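Local coordinates for protein response regulator receiver modulated diguanylate cyclase with PAS/PAC sensor (Desulfovibrio desulfuricans subsp. desulfuricans, PDB 3CG0) that probably receives a phosphorylation signal in this N-terminal receiver domain to control a diguanylate cyclase, the enzyme class that makes cyclic di-GMP, at residues P10-V15 and L32-L37; L59-L64 and I86-S91; L53-A58 and C81-I86. One frame throughout, in Å; residues are numbered along the deposited sequence.

Contact 1: P10-V15 and L32-L37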
# COMPACT_ATOMS: atom_id res chain seq x y z
N PRO C 10 3.63 -21.71 -9.22
CA PRO C 10 3.07 -21.26 -10.51
C PRO C 10 3.04 -22.29 -11.64
O PRO C 10 3.92 -23.14 -11.73
CB PRO C 10 3.99 -20.11 -10.90
CG PRO C 10 4.46 -19.57 -9.61
CD PRO C 10 4.69 -20.79 -8.77
N GLY C 11 2.02 -22.18 -12.49
CA GLY C 11 1.82 -23.09 -13.62
C GLY C 11 2.35 -22.54 -14.93
O GLY C 11 1.84 -21.56 -15.46
N VAL C 12 3.38 -23.20 -15.46
CA VAL C 12 4.10 -22.72 -16.63
C VAL C 12 3.71 -23.51 -17.89
O VAL C 12 3.64 -24.73 -17.87
CB VAL C 12 5.64 -22.75 -16.37
CG1 VAL C 12 6.41 -22.15 -17.52
CG2 VAL C 12 5.99 -21.99 -15.06
N LEU C 13 3.43 -22.80 -18.97
CA LEU C 13 3.12 -23.42 -20.26
C LEU C 13 4.26 -23.09 -21.23
O LEU C 13 4.65 -21.93 -21.33
CB LEU C 13 1.77 -22.90 -20.74
CG LEU C 13 1.16 -23.18 -22.12
CD1 LEU C 13 -0.34 -23.30 -22.00
CD2 LEU C 13 1.50 -22.10 -23.11
N ILE C 14 4.81 -24.10 -21.91
CA ILE C 14 5.97 -23.90 -22.79
C ILE C 14 5.55 -24.10 -24.25
O ILE C 14 4.87 -25.07 -24.58
CB ILE C 14 7.12 -24.87 -22.47
CG1 ILE C 14 7.60 -24.72 -21.02
CG2 ILE C 14 8.30 -24.67 -23.42
CD1 ILE C 14 8.68 -25.73 -20.63
N VAL C 15 5.93 -23.16 -25.11
CA VAL C 15 5.70 -23.26 -26.54
C VAL C 15 7.07 -23.19 -27.20
O VAL C 15 7.70 -22.14 -27.22
CB VAL C 15 4.82 -22.12 -27.07
CG1 VAL C 15 4.30 -22.45 -28.46
CG2 VAL C 15 3.67 -21.86 -26.15
N LEU C 32 13.36 -25.70 -10.15
CA LEU C 32 13.05 -24.47 -9.45
C LEU C 32 11.80 -24.64 -8.57
O LEU C 32 11.61 -23.92 -7.59
CB LEU C 32 12.89 -23.30 -10.43
CG LEU C 32 14.19 -22.77 -11.07
CD1 LEU C 32 13.91 -21.90 -12.28
CD2 LEU C 32 15.06 -22.01 -10.06
N GLY C 33 10.96 -25.61 -8.94
CA GLY C 33 9.77 -25.93 -8.16
C GLY C 33 8.47 -25.76 -8.93
O GLY C 33 7.43 -26.29 -8.52
N TYR C 34 8.53 -25.04 -10.05
CA TYR C 34 7.36 -24.73 -10.87
C TYR C 34 6.69 -25.97 -11.43
O TYR C 34 7.35 -26.95 -11.75
CB TYR C 34 7.73 -23.81 -12.04
CG TYR C 34 8.31 -22.47 -11.63
CD1 TYR C 34 7.50 -21.48 -11.07
CD2 TYR C 34 9.66 -22.19 -11.84
CE1 TYR C 34 8.04 -20.25 -10.69
CE2 TYR C 34 10.20 -20.97 -11.48
CZ TYR C 34 9.38 -20.00 -10.91
OH TYR C 34 9.92 -18.80 -10.55
N ASP C 35 5.37 -25.93 -11.53
CA ASP C 35 4.63 -26.98 -12.20
C ASP C 35 4.57 -26.64 -13.68
O ASP C 35 4.06 -25.58 -14.05
CB ASP C 35 3.23 -27.08 -11.59
CG ASP C 35 2.46 -28.32 -12.04
OD1 ASP C 35 3.03 -29.21 -12.71
OD2 ASP C 35 1.26 -28.41 -11.69
N VAL C 36 5.10 -27.51 -14.54
CA VAL C 36 4.88 -27.32 -15.99
C VAL C 36 3.68 -28.10 -16.50
O VAL C 36 3.60 -29.33 -16.41
CB VAL C 36 6.19 -27.35 -16.88
CG1 VAL C 36 7.41 -27.81 -16.09
CG2 VAL C 36 6.00 -28.10 -18.22
N LEU C 37 2.72 -27.33 -16.99
CA LEU C 37 1.38 -27.80 -17.28
C LEU C 37 1.27 -28.39 -18.68
O LEU C 37 0.47 -29.31 -18.91
CB LEU C 37 0.40 -26.63 -17.12
CG LEU C 37 -0.28 -26.31 -15.78
CD1 LEU C 37 0.52 -26.66 -14.54
CD2 LEU C 37 -0.60 -24.85 -15.75
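In the first beta-alpha-beta unit of the receiver domain, strand 11-15 pairs in parallel with the start of strand 35-40, G11 facing D35 and V12 facing V36. V12 is gripped through both backbone groups: V12 N donates to D35 O at 2.8 Å with a nearly straight N-H...O angle of 172°, and L37 N donates to V12 O at 2.9 Å. Ahead of them D35 N reaches P10 O at 3.2 Å, a more bent bond (142°). The 47° between the two short strand segments reflects the twist expected of a CheY-like alpha/beta sheet, whose intervening helix 19-32 packs L29 against V12 and I14. At the entry to the pair, the P10 ring meets the edge of the Y34 ring, with P10 CD 3.7 Å from Y34 CD1. Y34 CB touches V12 CG2 at 3.9 Å. I122 and I126 of helix 115-132 pack on Y34 and P10, respectively. L37 bends its tip over the bare backbone of G11, bringing L37 CD2 to 3.7 Å from G11 CA. Farther along, I14 CD1 reaches V36 CG2 at 4.3 Å.

Contact 2: L59-L64 and I86-S91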
# COMPACT_ATOMS: atom_id res chain seq x y z
N LEU C 59 5.88 -19.46 -21.67
CA LEU C 59 7.20 -19.24 -22.26
C LEU C 59 7.12 -19.59 -23.73
O LEU C 59 6.80 -20.72 -24.06
CB LEU C 59 8.27 -20.08 -21.57
CG LEU C 59 8.45 -19.95 -20.05
CD1 LEU C 59 9.72 -20.66 -19.64
CD2 LEU C 59 8.49 -18.50 -19.61
N VAL C 60 7.38 -18.62 -24.60
CA VAL C 60 7.15 -18.79 -26.05
C VAL C 60 8.47 -18.63 -26.80
O VAL C 60 9.23 -17.68 -26.53
CB VAL C 60 6.08 -17.80 -26.60
CG1 VAL C 60 5.83 -18.01 -28.11
CG2 VAL C 60 4.75 -17.96 -25.86
N ASP C 61 8.76 -19.54 -27.73
CA ASP C 61 9.92 -19.32 -28.58
C ASP C 61 9.55 -18.33 -29.65
O ASP C 61 8.60 -18.54 -30.41
CB ASP C 61 10.48 -20.60 -29.20
CG ASP C 61 11.96 -20.46 -29.56
OD1 ASP C 61 12.32 -19.60 -30.39
OD2 ASP C 61 12.79 -21.20 -28.98
N ILE C 62 10.31 -17.24 -29.69
CA ILE C 62 10.03 -16.13 -30.60
C ILE C 62 10.14 -16.58 -32.05
O ILE C 62 9.48 -16.03 -32.93
CB ILE C 62 10.92 -14.88 -30.28
CG1 ILE C 62 10.30 -13.60 -30.86
CG2 ILE C 62 12.40 -15.08 -30.71
CD1 ILE C 62 10.77 -12.34 -30.16
N MET C 63 10.93 -17.63 -32.27
CA MET C 63 11.30 -18.09 -33.60
C MET C 63 10.48 -19.27 -34.13
O MET C 63 10.87 -19.87 -35.14
CB MET C 63 12.80 -18.42 -33.64
CG MET C 63 13.63 -17.52 -34.57
SD MET C 63 13.70 -15.75 -34.17
CE MET C 63 13.51 -15.08 -35.82
N LEU C 64 9.37 -19.58 -33.47
CA LEU C 64 8.45 -20.61 -33.93
C LEU C 64 8.02 -20.35 -35.37
O LEU C 64 7.85 -19.21 -35.79
CB LEU C 64 7.23 -20.69 -33.02
CG LEU C 64 7.26 -21.76 -31.92
CD1 LEU C 64 5.89 -21.90 -31.27
CD2 LEU C 64 7.74 -23.08 -32.49
N ILE C 86 6.89 -14.40 -21.53
CA ILE C 86 8.32 -14.23 -21.69
C ILE C 86 8.70 -14.91 -22.98
O ILE C 86 8.32 -16.06 -23.21
CB ILE C 86 9.11 -14.83 -20.51
CG1 ILE C 86 8.55 -14.29 -19.19
CG2 ILE C 86 10.62 -14.56 -20.66
CD1 ILE C 86 9.31 -14.73 -17.98
N PHE C 87 9.40 -14.20 -23.86
CA PHE C 87 9.86 -14.80 -25.10
C PHE C 87 11.18 -15.49 -24.89
O PHE C 87 12.06 -14.97 -24.22
CB PHE C 87 10.02 -13.79 -26.22
CG PHE C 87 8.74 -13.41 -26.90
CD1 PHE C 87 8.04 -14.34 -27.68
CD2 PHE C 87 8.26 -12.12 -26.80
CE1 PHE C 87 6.88 -13.97 -28.30
CE2 PHE C 87 7.09 -11.74 -27.44
CZ PHE C 87 6.39 -12.66 -28.18
N ILE C 88 11.30 -16.68 -25.46
CA ILE C 88 12.56 -17.41 -25.51
C ILE C 88 13.22 -17.10 -26.86
O ILE C 88 12.61 -17.31 -27.91
CB ILE C 88 12.35 -18.93 -25.33
CG1 ILE C 88 11.55 -19.22 -24.04
CG2 ILE C 88 13.67 -19.67 -25.36
CD1 ILE C 88 12.20 -18.70 -22.74
N THR C 89 14.44 -16.58 -26.82
CA THR C 89 15.07 -16.07 -28.04
C THR C 89 16.35 -16.82 -28.41
O THR C 89 17.02 -17.41 -27.56
CB THR C 89 15.41 -14.56 -27.95
OG1 THR C 89 16.48 -14.35 -27.02
CG2 THR C 89 14.20 -13.74 -27.54
N SER C 90 16.69 -16.78 -29.70
CA SER C 90 18.02 -17.16 -30.16
C SER C 90 18.52 -16.21 -31.23
O SER C 90 19.62 -15.66 -31.12
CB SER C 90 18.00 -18.60 -30.69
OG SER C 90 16.99 -18.77 -31.67
N SER C 91 17.72 -16.01 -32.28
CA SER C 91 18.16 -15.25 -33.45
C SER C 91 18.13 -13.73 -33.19
O SER C 91 17.83 -13.29 -32.08
CB SER C 91 17.31 -15.63 -34.67
OG SER C 91 17.82 -15.06 -35.87
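I62 lays its tip over one face of the F87 ring, the two side chains crossing at about a right angle. I62 CG1 is anti to the backbone N (chi1 -160°) and CD1 continues extended (chi2 157°), bringing I62 CD1 into a CH-pi contact 4.2 Å from the F87 ring centroid, while I62 CB lies 3.9 Å from F87 CD1. V60 runs alongside F87, and A100 of helix 94-101 packs on both I62 and F87. On the sheet face of L59 and D61, L59 CD2 meets I86 CB at 3.8 Å and L59 CB approaches I88 CG1. These residues belong to neighbouring parallel strands of the CheY-like fold, 57-61 and 85-89, joined through helix 70-80. V60 N donates to I86 O at 3.1 Å, V60 O accepts from I88 N, and I62 N closes the ladder on I88 O at 2.9 Å. At the polar end stands D61, the predicted phosphoacceptor, unmodified here. Its OD1 turns the anti lone pair to M63 N at 3.1 Å, forming an Asx turn, and D61 OD2 lies 4.0 Å from I88 CG2. OD2 also forms a long, weak ion pair with K111 NZ and sits near the like-charged E16 OE1.

Contact 3: L53-A58 and C81-I86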
# COMPACT_ATOMS: atom_id res chain seq x y z
N LEU C 53 -6.19 -25.79 -18.93
CA LEU C 53 -5.19 -26.11 -17.91
C LEU C 53 -4.74 -24.91 -17.06
O LEU C 53 -3.96 -25.08 -16.12
CB LEU C 53 -4.02 -26.94 -18.49
CG LEU C 53 -2.82 -26.46 -19.32
CD1 LEU C 53 -2.29 -27.63 -20.13
CD2 LEU C 53 -3.10 -25.30 -20.24
N ARG C 54 -5.26 -23.73 -17.40
CA ARG C 54 -5.14 -22.50 -16.58
C ARG C 54 -3.73 -22.12 -16.10
O ARG C 54 -3.47 -22.14 -14.89
CB ARG C 54 -6.08 -22.57 -15.37
CG ARG C 54 -7.58 -22.65 -15.68
CD ARG C 54 -8.40 -23.01 -14.42
NE ARG C 54 -7.90 -22.33 -13.22
CZ ARG C 54 -8.46 -22.38 -12.02
NH1 ARG C 54 -9.58 -23.07 -11.82
NH2 ARG C 54 -7.91 -21.72 -11.00
N PRO C 55 -2.81 -21.77 -17.03
CA PRO C 55 -1.46 -21.42 -16.59
C PRO C 55 -1.33 -20.00 -16.03
O PRO C 55 -2.19 -19.16 -16.28
CB PRO C 55 -0.62 -21.59 -17.86
CG PRO C 55 -1.58 -21.36 -18.99
CD PRO C 55 -2.96 -21.67 -18.50
N ASP C 56 -0.27 -19.77 -15.27
CA ASP C 56 0.03 -18.45 -14.72
C ASP C 56 0.91 -17.65 -15.67
O ASP C 56 0.96 -16.43 -15.58
CB ASP C 56 0.71 -18.59 -13.35
CG ASP C 56 -0.22 -19.15 -12.29
OD1 ASP C 56 -0.24 -20.39 -12.11
OD2 ASP C 56 -0.94 -18.36 -11.64
N ILE C 57 1.61 -18.33 -16.57
CA ILE C 57 2.58 -17.71 -17.47
C ILE C 57 2.88 -18.64 -18.66
O ILE C 57 2.70 -19.85 -18.57
CB ILE C 57 3.91 -17.33 -16.72
CG1 ILE C 57 4.80 -16.43 -17.58
CG2 ILE C 57 4.65 -18.58 -16.21
CD1 ILE C 57 5.83 -15.66 -16.83
N ALA C 58 3.31 -18.06 -19.78
CA ALA C 58 3.65 -18.83 -20.97
C ALA C 58 5.04 -18.45 -21.43
O ALA C 58 5.35 -17.26 -21.54
CB ALA C 58 2.63 -18.56 -22.08
N CYS C 81 -6.11 -15.25 -23.03
CA CYS C 81 -6.01 -16.02 -21.78
C CYS C 81 -5.43 -15.17 -20.67
O CYS C 81 -5.26 -15.65 -19.54
CB CYS C 81 -5.12 -17.25 -21.97
SG CYS C 81 -5.44 -18.24 -23.44
N ASN C 82 -5.14 -13.91 -21.01
CA ASN C 82 -4.50 -12.93 -20.12
C ASN C 82 -3.21 -13.42 -19.42
O ASN C 82 -2.95 -13.09 -18.26
CB ASN C 82 -5.50 -12.33 -19.11
CG ASN C 82 -5.15 -10.90 -18.74
OD1 ASN C 82 -4.58 -10.64 -17.68
ND2 ASN C 82 -5.45 -9.97 -19.64
N LEU C 83 -2.44 -14.21 -20.16
CA LEU C 83 -1.17 -14.73 -19.70
C LEU C 83 -0.10 -13.69 -19.92
O LEU C 83 -0.06 -13.04 -20.97
CB LEU C 83 -0.78 -15.98 -20.51
CG LEU C 83 -1.04 -17.41 -20.01
CD1 LEU C 83 -2.30 -17.53 -19.16
CD2 LEU C 83 -1.09 -18.37 -21.19
N PRO C 84 0.77 -13.50 -18.91
CA PRO C 84 2.04 -12.84 -19.13
C PRO C 84 2.94 -13.70 -20.01
O PRO C 84 2.89 -14.93 -19.94
CB PRO C 84 2.65 -12.77 -17.73
CG PRO C 84 1.58 -13.13 -16.78
CD PRO C 84 0.56 -13.91 -17.52
N ILE C 85 3.79 -13.04 -20.79
CA ILE C 85 4.61 -13.68 -21.79
C ILE C 85 6.07 -13.36 -21.57
O ILE C 85 6.44 -12.19 -21.45
CB ILE C 85 4.24 -13.16 -23.21
CG1 ILE C 85 2.76 -13.46 -23.52
CG2 ILE C 85 5.17 -13.77 -24.26
CD1 ILE C 85 2.32 -14.91 -23.28
N ILE C 86 6.89 -14.40 -21.53
CA ILE C 86 8.32 -14.23 -21.69
C ILE C 86 8.70 -14.91 -22.98
O ILE C 86 8.32 -16.06 -23.21
CB ILE C 86 9.11 -14.83 -20.51
CG1 ILE C 86 8.55 -14.29 -19.19
CG2 ILE C 86 10.62 -14.56 -20.66
CD1 ILE C 86 9.31 -14.73 -17.98
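L83 points toward residues 53-58, and its outer carbons do the touching. Beyond CB, L83 CG comes to 4.1 Å from P55 CG, and there the chain forks. One branch ends at L83 CD1, 3.3 Å from the carbonyl oxygen P55 O; the other ends at L83 CD2, which touches both P55 CG at 3.7 Å and A58 CB at 3.8 Å. The L83 and P55 side chains cross at about a right angle. A58 CB is touched from a second direction by I85 CD1 at 3.9 Å, and L77 of helix 70-80 packs on both A58 and L83. I57 and I86 meet on the opposite face of the sheet, under helix 115-132: their tips lie together, I57 CD1 to I86 CD1 at 3.8 Å, with A125 against I57 and S121 against I86. P84, whose nitrogen carries no hydrogen, sets its CD against D56 O; the polar end of D56 turns to the neighbouring strand instead, where OD1 accepts from G11 N. The hydrogen bonds between the two segments begin at A58, whose N donates to P84 O at 3.2 Å and whose O accepts from I86 N. This is the opening of a parallel strand pair in a beta-alpha-beta crossover, the repeating unit of the doubly wound CheY-like receiver fold.

In the fold
All three contacts lie in one five-stranded parallel sheet ordered 35-40, 11-15, 57-61, 85-89, 107-110. Contact 1 closes first along the chain, joining an outermost strand to strand 11-15. Contacts 2 and 3 then interleave, being the late and early halves of a single strand pair, with centres about 15 Å apart on opposite sides of the chain's centre and I86 in common. Contact 1 lies about 10 Å from contact 3 and 16 Å from contact 2, centre to centre; strand 11-15 lies next to strand 57-61 and so touches both. Along strands 57-61 and 85-89, contact 3 marks the start and contact 2 the end, where the predicted phosphorylation site lies, as in other response-regulator receivers.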